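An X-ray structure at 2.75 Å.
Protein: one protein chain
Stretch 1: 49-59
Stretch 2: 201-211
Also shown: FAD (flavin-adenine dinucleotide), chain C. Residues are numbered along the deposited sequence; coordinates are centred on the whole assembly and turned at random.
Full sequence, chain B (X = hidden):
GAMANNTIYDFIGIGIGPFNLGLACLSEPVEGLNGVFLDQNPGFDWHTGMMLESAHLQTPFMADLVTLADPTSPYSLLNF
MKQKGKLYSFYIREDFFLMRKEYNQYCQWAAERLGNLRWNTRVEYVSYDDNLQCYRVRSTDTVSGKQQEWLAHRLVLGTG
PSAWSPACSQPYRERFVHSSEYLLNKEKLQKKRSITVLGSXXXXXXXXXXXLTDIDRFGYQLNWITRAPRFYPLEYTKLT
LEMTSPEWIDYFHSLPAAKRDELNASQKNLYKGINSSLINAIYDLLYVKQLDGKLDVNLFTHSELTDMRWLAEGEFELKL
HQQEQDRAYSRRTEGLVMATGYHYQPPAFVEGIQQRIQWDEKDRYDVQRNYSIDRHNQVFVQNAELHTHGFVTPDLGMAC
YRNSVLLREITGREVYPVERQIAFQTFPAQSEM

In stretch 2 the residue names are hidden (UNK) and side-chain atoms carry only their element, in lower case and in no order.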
# COMPACT_ATOMS: atom_id res chain seq x y z
N GLY B 49 4.04 -26.10 15.25
CA GLY B 49 5.24 -25.48 15.82
C GLY B 49 5.55 -24.09 15.30
O GLY B 49 6.22 -23.31 15.96
N MET B 50 5.08 -23.79 14.10
CA MET B 50 5.25 -22.49 13.43
C MET B 50 3.96 -21.67 13.38
O MET B 50 3.91 -20.69 12.64
CB MET B 50 5.73 -22.75 11.99
CG MET B 50 7.20 -23.08 11.85
SD MET B 50 8.25 -21.88 12.69
CE MET B 50 7.63 -20.32 12.06
N MET B 51 2.96 -22.04 14.17
CA MET B 51 1.66 -21.40 14.06
C MET B 51 1.58 -20.21 15.01
O MET B 51 0.88 -20.26 16.02
CB MET B 51 0.54 -22.40 14.32
CG MET B 51 -0.85 -21.86 14.05
SD MET B 51 -1.97 -23.25 13.85
CE MET B 51 -2.48 -23.60 15.54
N LEU B 52 2.31 -19.17 14.65
CA LEU B 52 2.43 -17.96 15.43
C LEU B 52 1.17 -17.13 15.19
O LEU B 52 0.63 -17.14 14.07
CB LEU B 52 3.65 -17.14 14.97
CG LEU B 52 5.01 -17.82 14.99
CD1 LEU B 52 6.07 -17.01 14.24
CD2 LEU B 52 5.46 -18.02 16.41
N GLU B 53 0.73 -16.38 16.20
CA GLU B 53 -0.45 -15.51 16.10
C GLU B 53 -0.42 -14.57 14.89
O GLU B 53 -1.46 -14.34 14.25
CB GLU B 53 -0.62 -14.68 17.38
CG GLU B 53 -1.62 -13.54 17.26
CD GLU B 53 -1.92 -12.86 18.58
OE1 GLU B 53 -2.26 -13.55 19.56
OE2 GLU B 53 -1.83 -11.61 18.62
N SER B 54 0.74 -14.02 14.60
CA SER B 54 0.88 -13.06 13.51
C SER B 54 1.06 -13.71 12.14
O SER B 54 0.95 -13.02 11.14
CB SER B 54 2.06 -12.13 13.78
OG SER B 54 3.29 -12.82 13.64
N ALA B 55 1.35 -15.00 12.08
CA ALA B 55 1.71 -15.68 10.82
C ALA B 55 0.54 -15.86 9.85
O ALA B 55 -0.50 -16.39 10.24
CB ALA B 55 2.33 -17.03 11.13
N HIS B 56 0.72 -15.43 8.60
CA HIS B 56 -0.24 -15.69 7.50
C HIS B 56 0.29 -16.70 6.51
O HIS B 56 1.48 -16.96 6.46
CB HIS B 56 -0.64 -14.43 6.70
CG HIS B 56 0.42 -13.39 6.61
ND1 HIS B 56 0.54 -12.40 7.55
CD2 HIS B 56 1.37 -13.15 5.67
CE1 HIS B 56 1.55 -11.61 7.22
NE2 HIS B 56 2.07 -12.05 6.09
N LEU B 57 -0.61 -17.22 5.68
CA LEU B 57 -0.21 -17.92 4.47
C LEU B 57 0.38 -16.94 3.45
O LEU B 57 0.07 -15.73 3.46
CB LEU B 57 -1.41 -18.61 3.83
CG LEU B 57 -2.20 -19.67 4.60
CD1 LEU B 57 -3.45 -20.03 3.82
CD2 LEU B 57 -1.35 -20.89 4.84
N GLN B 58 1.18 -17.48 2.55
CA GLN B 58 1.87 -16.68 1.53
C GLN B 58 1.10 -16.66 0.22
O GLN B 58 1.64 -16.34 -0.83
CB GLN B 58 3.28 -17.26 1.30
CG GLN B 58 4.18 -17.31 2.53
CD GLN B 58 4.19 -16.01 3.30
OE1 GLN B 58 4.90 -15.06 2.95
NE2 GLN B 58 3.36 -15.94 4.33
N THR B 59 -0.19 -16.94 0.31
CA THR B 59 -0.98 -17.43 -0.80
C THR B 59 -2.43 -16.96 -0.56
O THR B 59 -2.96 -17.12 0.56
CB THR B 59 -0.80 -18.97 -0.88
OG1 THR B 59 -0.60 -19.35 -2.23
CG2 THR B 59 -1.95 -19.79 -0.22
N UNK B 201 14.99 -19.10 5.02
CA UNK B 201 13.63 -19.08 4.53
C UNK B 201 12.59 -18.30 5.30
O UNK B 201 12.91 -17.56 6.21
N UNK B 202 11.32 -18.50 4.93
CA UNK B 202 10.19 -17.84 5.56
C UNK B 202 10.09 -18.20 7.03
O UNK B 202 9.77 -17.34 7.85
c UNK B 202 7.60 -17.58 5.39
c UNK B 202 7.55 -16.07 5.24
o UNK B 202 8.25 -15.49 4.42
c UNK B 202 8.88 -18.20 4.84
n UNK B 202 6.70 -15.43 6.02
N UNK B 203 10.37 -19.46 7.37
CA UNK B 203 10.28 -19.91 8.78
C UNK B 203 11.31 -19.21 9.64
O UNK B 203 10.97 -18.68 10.70
o UNK B 203 9.24 -22.05 8.46
c UNK B 203 10.43 -21.43 8.88
N UNK B 204 12.56 -19.20 9.17
CA UNK B 204 13.65 -18.48 9.83
C UNK B 204 13.26 -17.03 10.11
O UNK B 204 13.40 -16.55 11.23
c UNK B 204 14.91 -18.51 8.96
N UNK B 205 12.75 -16.36 9.08
CA UNK B 205 12.40 -14.95 9.21
C UNK B 205 11.28 -14.73 10.20
O UNK B 205 11.35 -13.81 11.02
c UNK B 205 12.04 -14.37 7.86
N UNK B 206 10.24 -15.57 10.14
CA UNK B 206 9.11 -15.45 11.07
C UNK B 206 9.54 -15.62 12.51
O UNK B 206 9.08 -14.88 13.38
c UNK B 206 6.28 -17.19 9.08
o UNK B 206 6.30 -18.31 9.64
c UNK B 206 8.04 -16.48 10.75
c UNK B 206 7.22 -16.11 9.54
o UNK B 206 5.49 -16.92 8.14
N UNK B 207 10.42 -16.59 12.73
CA UNK B 207 11.01 -16.84 14.04
C UNK B 207 11.86 -15.66 14.46
O UNK B 207 11.70 -15.17 15.56
c UNK B 207 11.84 -18.15 14.06
c UNK B 207 12.76 -18.23 15.27
c UNK B 207 11.58 -20.68 13.82
c UNK B 207 10.90 -19.34 14.04
N UNK B 208 12.76 -15.22 13.58
CA UNK B 208 13.62 -14.07 13.89
C UNK B 208 12.81 -12.85 14.30
O UNK B 208 13.13 -12.19 15.28
c UNK B 208 17.67 -11.05 14.00
c UNK B 208 17.86 -12.42 14.11
c UNK B 208 15.48 -11.41 13.09
c UNK B 208 15.65 -12.78 13.17
c UNK B 208 16.85 -13.27 13.68
c UNK B 208 14.56 -13.73 12.73
o UNK B 208 18.68 -10.20 14.42
c UNK B 208 16.47 -10.54 13.49
N UNK B 209 11.77 -12.56 13.55
CA UNK B 209 10.87 -11.47 13.89
C UNK B 209 10.18 -11.68 15.24
O UNK B 209 10.04 -10.74 16.02
o UNK B 209 6.72 -6.64 13.55
c UNK B 209 8.99 -10.04 12.97
c UNK B 209 7.48 -7.76 13.36
c UNK B 209 7.75 -10.11 13.58
c UNK B 209 6.99 -8.98 13.77
c UNK B 209 9.46 -8.80 12.57
c UNK B 209 9.82 -11.28 12.78
c UNK B 209 8.70 -7.66 12.76
N UNK B 210 9.75 -12.91 15.50
CA UNK B 210 9.05 -13.25 16.74
C UNK B 210 9.94 -12.99 17.95
O UNK B 210 9.51 -12.36 18.91
o UNK B 210 6.43 -14.44 17.58
c UNK B 210 7.51 -15.04 17.71
o UNK B 210 7.71 -15.93 18.57
c UNK B 210 8.62 -14.73 16.72
N UNK B 211 11.19 -13.45 17.86
CA UNK B 211 12.18 -13.27 18.93
C UNK B 211 12.63 -11.82 19.07
O UNK B 211 12.80 -11.34 20.18
c UNK B 211 12.71 -16.09 20.21
c UNK B 211 13.11 -15.70 18.80
c UNK B 211 13.40 -14.19 18.72
c UNK B 211 14.31 -16.51 18.34
PA FAD C . 2.01 -32.83 5.27
O1A FAD C . 1.60 -31.97 6.44
O2A FAD C . 3.45 -33.30 5.16
O5B FAD C . 1.02 -34.11 5.30
C5B FAD C . 1.50 -35.45 5.37
C4B FAD C . 0.64 -36.34 6.26
O4B FAD C . 0.90 -37.72 5.94
C3B FAD C . 0.95 -36.17 7.74
O3B FAD C . -0.27 -36.03 8.46
C2B FAD C . 1.75 -37.43 8.11
O2B FAD C . 1.57 -37.86 9.46
C1B FAD C . 1.19 -38.45 7.14
N9A FAD C . 2.03 -39.65 6.89
C8A FAD C . 3.34 -39.72 6.55
N7A FAD C . 3.72 -41.02 6.42
C5A FAD C . 2.65 -41.80 6.67
C6A FAD C . 2.35 -43.26 6.72
N6A FAD C . 3.30 -44.18 6.45
N1A FAD C . 1.08 -43.64 7.03
C2A FAD C . 0.11 -42.74 7.31
N3A FAD C . 0.32 -41.41 7.29
C4A FAD C . 1.54 -40.89 6.99
N1 FAD C . 2.85 -23.48 1.13
C2 FAD C . 2.01 -22.53 0.63
O2 FAD C . 1.67 -22.63 -0.57
N3 FAD C . 1.54 -21.52 1.39
C4 FAD C . 1.87 -21.37 2.68
O4 FAD C . 1.43 -20.42 3.35
C4X FAD C . 2.79 -22.36 3.30
N5 FAD C . 3.16 -22.27 4.60
C5X FAD C . 4.00 -23.19 5.13
C6 FAD C . 4.36 -23.05 6.47
C7 FAD C . 5.21 -23.95 7.09
C7M FAD C . 5.59 -23.78 8.55
C8 FAD C . 5.76 -25.09 6.30
C8M FAD C . 6.69 -26.09 6.95
C9 FAD C . 5.42 -25.24 4.96
C9A FAD C . 4.55 -24.34 4.32
N10 FAD C . 4.16 -24.45 2.94
C10 FAD C . 3.28 -23.46 2.42
C1' FAD C . 4.62 -25.54 2.03
C2' FAD C . 3.62 -26.72 1.97
O2' FAD C . 2.28 -26.23 1.79
C3' FAD C . 3.68 -27.65 3.19
O3' FAD C . 4.98 -28.23 3.33
C4' FAD C . 2.64 -28.78 3.14
O4' FAD C . 2.33 -29.20 4.48
C5' FAD C . 3.13 -29.99 2.35
O5' FAD C . 1.99 -30.74 1.90
P FAD C . 1.79 -32.27 2.34
O1P FAD C . 0.48 -32.75 1.77
O2P FAD C . 3.08 -32.93 1.94
O3P FAD C . 1.62 -31.98 3.94

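Position 201 has no side-chain atoms, so it is Gly201. It sits at the N-cap just before the helix, touches nothing on stretch 1, and its carbonyl O accepts the first helical bond, from N of 205 at 3.1 Å.

Position 202 carries three carbons, the third bearing one oxygen and one nitrogen, a terminal amide whose nitrogen faces OE1 of Gln58. It is Gln202; NE2 lies 3.6 Å from OE1 of Gln58 and is not counted as a hydrogen bond. The amide suits a polar edge where it can donate and accept at once; its OE1 is bonded elsewhere in the structure.

Position 203 shows one carbon followed by one oxygen, which lies near CG of Met50. It is Ser203. Its CA-to-CB bond points sideways, and OG lies 4.1 Å from CG of Met50, so the small side chain lets the methionine pass close by.

Positions 204 and 205 each have a single side-chain carbon and no contact with stretch 1. They are Ala204 and Ala205, both buried, where a methyl needs no polar partner.

At position 206 three carbons end in two oxygens, a carboxylate, and one oxygen approaches CE of Met50. This is Glu206. Its CA-to-CB bond points toward stretch 1, and chi2 is extended (t). OE2 accepts a hydrogen bond from NE2 of Gln202 at 2.9 Å, one turn back along the helix, while OE1 lies 3.4 Å from CE of Met50 and is bonded elsewhere. These bonds supply polar partners for a buried carboxylate.

Position 207 has four carbons forked at the first; the longer arm's end carbon meets SD of Met50. It is Ile207. Its CA-to-CB bond points sideways, but CD1 comes 3.7 Å from SD of Met50, an apolar contact.

Position 208, one carbon then a six-carbon ring bearing an oxygen, does not reach stretch 1. It is Tyr208, a buried ring whose OH has a partner elsewhere. Position 209 has the same atoms and makes no close contact; Tyr209 suits a partly exposed place, where its hydroxyl is tolerated.

Position 210 has two carbons, the second with two oxygens, one near CD2 of Leu52. It is Asp210, partly exposed; OD2, 3.8 Å from CD2 of Leu52, is bonded elsewhere. Position 211, four carbons forked at the second and out of reach, is Leu211, apolar in a buried place.

The contact is made by packing, without a hydrogen bond across it. Met50 and Leu52 lean on the helix, with CD1 of Leu52 3.8 Å from the backbone O of Glu206. The backbone N of Gln58 donates a hydrogen bond to O4 of FAD (3.1 Å), while its side chain faces Gln202, so one residue borders both flavin and helix.

Stretch 2 (201-211) GQSAAEIYYDL
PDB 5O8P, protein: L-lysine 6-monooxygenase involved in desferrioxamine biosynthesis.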